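Local coordinates for protein peptidoglycan glycosyltransferase (Atopobium parvulum, PDB 4OVD) that is a penicillin-binding protein that pairs a dimerisation domain with a penicillin-binding protein transpeptidase domain, at residues I223-L235 with S547-I559. Numbering follows the deposited sequence.
Sequences IDIELQKKAEEQL and SQFAKDAATRLNI
F549 reaches from the C-terminal helix 542-556 into a hole formed by L227, K230, A231 and Q234 of helix 225-242, a knob-into-hole fit between two antiparallel helices. The pair lies on the five-stranded antiparallel sheet of the transpeptidase domain, with short-segment axes 10.3 Å apart and 172° between their directions. From the sheet side, I250, A252 and V527 also touch the ring.

F549 CB lies 3.4 Å from Q234 OE1, which sits at the ring edge near its plane. With CG anti to the backbone N (chi1 177°), the ring is carried across to helix 225-242, where CD1 faces A231 CA, F549 CE1 comes 3.4 Å from A231 CA, and CZ meets A231 CB and L227 CD1. L227 spreads its other methyl, CD2, onto A553 CB at 3.8 Å.

On the solvent side, Q234 NE2 gives a hydrogen bond to D552 OD2 at 2.8 Å, arriving nearly along the C-O axis, with the amide and carboxylate planes almost perpendicular.

D224 is the N-cap of helix 225-242: D224 OD1 accepts from L227 N at 3.3 Å, and more weakly from E226 N. R556 brings its guanidinium to the same carboxylate, whose negative charge it probably helps to offset. R556 NH2 forms a salt bridge with D224 OD1 at 3.0 Å, while D224 OD2 sits 3.1 Å above the R556 guanidinium plane, displaced from its centre.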
loop_
_atom_site.group_PDB
_atom_site.type_symbol
_atom_site.label_atom_id
_atom_site.label_comp_id
_atom_site.label_asym_id
_atom_site.label_seq_id
_atom_site.Cartn_x
_atom_site.Cartn_y
_atom_site.Cartn_z
ATOM N N ILE A 223 -12.542 -2.065 -7.894
ATOM C CA ILE A 223 -12.997 -0.956 -7.065
ATOM C C ILE A 223 -14.455 -0.954 -6.701
ATOM O O ILE A 223 -15.262 -1.249 -7.553
ATOM C CB ILE A 223 -12.760 0.358 -7.828
ATOM C CG1 ILE A 223 -11.277 0.612 -7.939
ATOM C CG2 ILE A 223 -13.407 1.547 -7.125
ATOM C CD1 ILE A 223 -10.598 0.876 -6.622
ATOM N N ASP A 224 -14.797 -0.613 -5.455
ATOM C CA ASP A 224 -16.210 -0.495 -5.044
ATOM C C ASP A 224 -16.362 0.998 -4.931
ATOM O O ASP A 224 -15.790 1.658 -4.075
ATOM C CB ASP A 224 -16.532 -1.185 -3.733
ATOM C CG ASP A 224 -18.024 -1.034 -3.349
ATOM O OD1 ASP A 224 -18.475 0.135 -3.303
ATOM O OD2 ASP A 224 -18.724 -2.056 -3.056
ATOM N N ILE A 225 -17.113 1.555 -5.846
ATOM C CA ILE A 225 -17.180 3.010 -5.944
ATOM C C ILE A 225 -17.691 3.700 -4.720
ATOM O O ILE A 225 -17.232 4.786 -4.403
ATOM C CB ILE A 225 -17.957 3.446 -7.199
ATOM C CG1 ILE A 225 -17.652 4.914 -7.559
ATOM C CG2 ILE A 225 -19.429 3.096 -7.058
ATOM C CD1 ILE A 225 -16.223 5.130 -7.963
ATOM N N GLU A 226 -18.635 3.091 -4.026
ATOM C CA GLU A 226 -19.125 3.710 -2.783
ATOM C C GLU A 226 -18.033 3.692 -1.682
ATOM O O GLU A 226 -17.896 4.615 -0.885
ATOM C CB GLU A 226 -20.402 3.007 -2.298
ATOM C CG GLU A 226 -21.353 3.973 -1.628
ATOM C CD GLU A 226 -21.876 5.047 -2.580
ATOM O OE1 GLU A 226 -22.050 4.786 -3.801
ATOM O OE2 GLU A 226 -22.139 6.173 -2.102
ATOM N N LEU A 227 -17.210 2.647 -1.671
ATOM C CA LEU A 227 -16.117 2.570 -0.712
ATOM C C LEU A 227 -15.013 3.548 -1.108
ATOM O O LEU A 227 -14.288 4.081 -0.288
ATOM C CB LEU A 227 -15.586 1.150 -0.652
ATOM C CG LEU A 227 -14.639 0.988 0.510
ATOM C CD1 LEU A 227 -15.357 1.399 1.796
ATOM C CD2 LEU A 227 -14.179 -0.461 0.532
ATOM N N GLN A 228 -14.928 3.834 -2.377
ATOM C CA GLN A 228 -13.930 4.767 -2.856
ATOM C C GLN A 228 -14.288 6.137 -2.370
ATOM O O GLN A 228 -13.443 6.894 -1.956
ATOM C CB GLN A 228 -13.858 4.711 -4.389
ATOM C CG GLN A 228 -12.877 5.670 -4.983
ATOM C CD GLN A 228 -11.472 5.346 -4.614
ATOM O OE1 GLN A 228 -11.133 4.176 -4.329
ATOM N NE2 GLN A 228 -10.618 6.370 -4.622
ATOM N N LYS A 229 -15.568 6.444 -2.351
ATOM C CA LYS A 229 -16.013 7.762 -1.902
ATOM C C LYS A 229 -15.720 8.008 -0.433
ATOM O O LYS A 229 -15.357 9.102 -0.016
ATOM C CB LYS A 229 -17.518 7.855 -2.165
ATOM C CG LYS A 229 -18.171 9.156 -1.770
ATOM C CD LYS A 229 -19.685 9.002 -1.921
ATOM C CE LYS A 229 -20.418 10.283 -1.591
ATOM N NZ LYS A 229 -20.004 11.318 -2.583
ATOM N N LYS A 230 -15.976 7.001 0.375
ATOM C CA LYS A 230 -15.661 7.056 1.800
ATOM C C LYS A 230 -14.166 7.172 1.997
ATOM O O LYS A 230 -13.722 7.924 2.853
ATOM C CB LYS A 230 -16.115 5.792 2.502
ATOM C CG LYS A 230 -17.620 5.583 2.532
ATOM C CD LYS A 230 -17.945 4.268 3.229
ATOM C CE LYS A 230 -19.424 3.993 3.205
ATOM N NZ LYS A 230 -20.073 5.109 3.922
ATOM N N ALA A 231 -13.380 6.385 1.259
ATOM C CA ALA A 231 -11.931 6.466 1.393
ATOM C C ALA A 231 -11.465 7.897 1.171
ATOM O O ALA A 231 -10.655 8.437 1.939
ATOM C CB ALA A 231 -11.236 5.544 0.416
ATOM N N GLU A 232 -12.023 8.538 0.145
ATOM C CA GLU A 232 -11.624 9.900 -0.175
ATOM C C GLU A 232 -12.028 10.897 0.857
ATOM O O GLU A 232 -11.257 11.768 1.235
ATOM C CB GLU A 232 -12.172 10.285 -1.548
ATOM C CG GLU A 232 -11.546 9.419 -2.642
ATOM C CD GLU A 232 -11.956 9.804 -4.054
ATOM O OE1 GLU A 232 -12.759 10.766 -4.179
ATOM O OE2 GLU A 232 -11.450 9.159 -5.027
ATOM N N GLU A 233 -13.245 10.782 1.351
ATOM C CA GLU A 233 -13.690 11.744 2.315
ATOM C C GLU A 233 -13.021 11.557 3.654
ATOM O O GLU A 233 -12.642 12.544 4.313
ATOM C CB GLU A 233 -15.221 11.777 2.372
ATOM C CG GLU A 233 -15.932 10.534 2.894
ATOM C CD GLU A 233 -17.431 10.503 2.533
ATOM O OE1 GLU A 233 -17.834 11.166 1.554
ATOM O OE2 GLU A 233 -18.203 9.770 3.179
ATOM N N GLN A 234 -12.817 10.301 4.057
ATOM C CA GLN A 234 -12.122 10.018 5.309
ATOM C C GLN A 234 -10.652 10.419 5.266
ATOM O O GLN A 234 -10.138 11.015 6.204
ATOM C CB GLN A 234 -12.354 8.573 5.751
ATOM C CG GLN A 234 -13.817 8.413 6.166
ATOM C CD GLN A 234 -14.195 7.048 6.646
ATOM O OE1 GLN A 234 -13.507 6.473 7.465
ATOM N NE2 GLN A 234 -15.336 6.533 6.158
ATOM N N LEU A 235 -9.984 10.164 4.149
ATOM C CA LEU A 235 -8.602 10.596 4.052
ATOM C C LEU A 235 -8.578 12.139 4.088
ATOM O O LEU A 235 -7.799 12.740 4.808
ATOM C CB LEU A 235 -7.964 10.040 2.780
ATOM C CG LEU A 235 -6.583 10.615 2.481
ATOM C CD1 LEU A 235 -5.627 10.377 3.626
ATOM C CD2 LEU A 235 -6.023 10.052 1.214
ATOM N N SER A 547 -9.691 2.386 12.109
ATOM C CA SER A 547 -10.843 1.793 12.785
ATOM C C SER A 547 -12.148 2.177 12.131
ATOM O O SER A 547 -12.999 1.327 11.965
ATOM C CB SER A 547 -10.916 2.064 14.312
ATOM O OG SER A 547 -10.894 3.446 14.615
ATOM N N GLN A 548 -12.292 3.443 11.763
ATOM C CA GLN A 548 -13.491 3.919 11.098
ATOM C C GLN A 548 -13.569 3.481 9.628
ATOM O O GLN A 548 -14.587 2.958 9.177
ATOM C CB GLN A 548 -13.607 5.441 11.219
ATOM C CG GLN A 548 -14.759 6.048 10.399
ATOM C CD GLN A 548 -16.190 5.537 10.711
ATOM O OE1 GLN A 548 -17.142 5.849 9.964
ATOM N NE2 GLN A 548 -16.357 4.792 11.797
ATOM N N PHE A 549 -12.491 3.611 8.866
ATOM C CA PHE A 549 -12.602 3.232 7.512
ATOM C C PHE A 549 -12.665 1.691 7.285
ATOM O O PHE A 549 -13.398 1.179 6.429
ATOM C CB PHE A 549 -11.483 3.878 6.686
ATOM C CG PHE A 549 -11.518 3.467 5.284
ATOM C CD1 PHE A 549 -12.461 3.992 4.430
ATOM C CD2 PHE A 549 -10.610 2.537 4.802
ATOM C CE1 PHE A 549 -12.530 3.587 3.114
ATOM C CE2 PHE A 549 -10.679 2.114 3.504
ATOM C CZ PHE A 549 -11.634 2.649 2.651
ATOM N N ALA A 550 -11.909 0.947 8.036
ATOM C CA ALA A 550 -11.915 -0.507 7.837
ATOM C C ALA A 550 -13.281 -1.107 8.211
ATOM O O ALA A 550 -13.718 -2.068 7.589
ATOM C CB ALA A 550 -10.805 -1.162 8.610
ATOM N N LYS A 551 -13.942 -0.481 9.176
ATOM C CA LYS A 551 -15.291 -0.855 9.648
ATOM C C LYS A 551 -16.231 -0.661 8.482
ATOM O O LYS A 551 -16.927 -1.609 8.073
ATOM C CB LYS A 551 -15.653 0.049 10.840
ATOM C CG LYS A 551 -17.080 0.063 11.316
ATOM C CD LYS A 551 -17.526 -1.308 11.722
ATOM C CE LYS A 551 -18.909 -1.198 12.360
ATOM N NZ LYS A 551 -19.489 -2.539 12.595
ATOM N N ASP A 552 -16.216 0.554 7.912
ATOM C CA ASP A 552 -17.028 0.855 6.726
ATOM C C ASP A 552 -16.670 -0.056 5.580
ATOM O O ASP A 552 -17.529 -0.423 4.828
ATOM C CB ASP A 552 -16.825 2.288 6.248
ATOM C CG ASP A 552 -17.323 3.302 7.244
ATOM O OD1 ASP A 552 -17.911 2.891 8.266
ATOM O OD2 ASP A 552 -17.094 4.502 7.014
ATOM N N ALA A 553 -15.398 -0.391 5.394
ATOM C CA ALA A 553 -15.081 -1.296 4.306
ATOM C C ALA A 553 -15.725 -2.657 4.610
ATOM O O ALA A 553 -16.284 -3.285 3.719
ATOM C CB ALA A 553 -13.573 -1.451 4.140
ATOM N N ALA A 554 -15.622 -3.130 5.854
ATOM C CA ALA A 554 -16.210 -4.419 6.228
ATOM C C ALA A 554 -17.740 -4.450 6.143
ATOM O O ALA A 554 -18.323 -5.469 5.784
ATOM C CB ALA A 554 -15.767 -4.803 7.622
ATOM N N THR A 555 -18.420 -3.353 6.440
ATOM C CA THR A 555 -19.872 -3.428 6.373
ATOM C C THR A 555 -20.218 -3.523 4.863
ATOM O O THR A 555 -20.869 -4.460 4.403
ATOM C CB THR A 555 -20.589 -2.224 7.031
ATOM O OG1 THR A 555 -20.571 -1.093 6.155
ATOM C CG2 THR A 555 -19.974 -1.859 8.368
ATOM N N ARG A 556 -19.740 -2.554 4.096
ATOM C CA ARG A 556 -19.943 -2.517 2.672
ATOM C C ARG A 556 -19.665 -3.861 2.003
ATOM O O ARG A 556 -20.294 -4.187 1.022
ATOM C CB ARG A 556 -19.024 -1.455 2.058
ATOM C CG ARG A 556 -19.242 -1.156 0.584
ATOM C CD ARG A 556 -20.548 -0.402 0.323
ATOM N NE ARG A 556 -20.676 -0.084 -1.104
ATOM C CZ ARG A 556 -21.498 -0.676 -1.970
ATOM N NH1 ARG A 556 -22.366 -1.597 -1.589
ATOM N NH2 ARG A 556 -21.483 -0.303 -3.241
ATOM N N LEU A 557 -18.716 -4.636 2.507
ATOM C CA LEU A 557 -18.419 -5.910 1.877
ATOM C C LEU A 557 -19.095 -7.075 2.605
ATOM O O LEU A 557 -19.980 -6.874 3.460
ATOM C CB LEU A 557 -16.910 -6.097 1.786
ATOM C CG LEU A 557 -16.127 -4.992 1.071
ATOM C CD1 LEU A 557 -14.641 -5.251 1.205
ATOM C CD2 LEU A 557 -16.512 -4.860 -0.390
ATOM N N ASN A 558 -18.679 -8.297 2.284
ATOM C CA ASN A 558 -19.301 -9.495 2.913
ATOM C C ASN A 558 -19.237 -9.541 4.450
ATOM O O ASN A 558 -20.192 -9.883 5.102
ATOM C CB ASN A 558 -18.598 -10.805 2.454
ATOM C CG ASN A 558 -18.469 -10.948 0.939
ATOM O OD1 ASN A 558 -17.556 -11.625 0.465
ATOM N ND2 ASN A 558 -19.356 -10.312 0.179
ATOM N N ILE A 559 -18.089 -9.107 4.963
ATOM C CA ILE A 559 -17.616 -9.225 6.369
ATOM C C ILE A 559 -18.578 -8.682 7.437
ATOM O O ILE A 559 -18.610 -7.489 7.726
ATOM C CB ILE A 559 -16.178 -8.669 6.442
ATOM C CG1 ILE A 559 -15.445 -8.917 5.121
ATOM C CG2 ILE A 559 -15.412 -9.282 7.607
ATOM C CD1 ILE A 559 -15.498 -10.360 4.641
#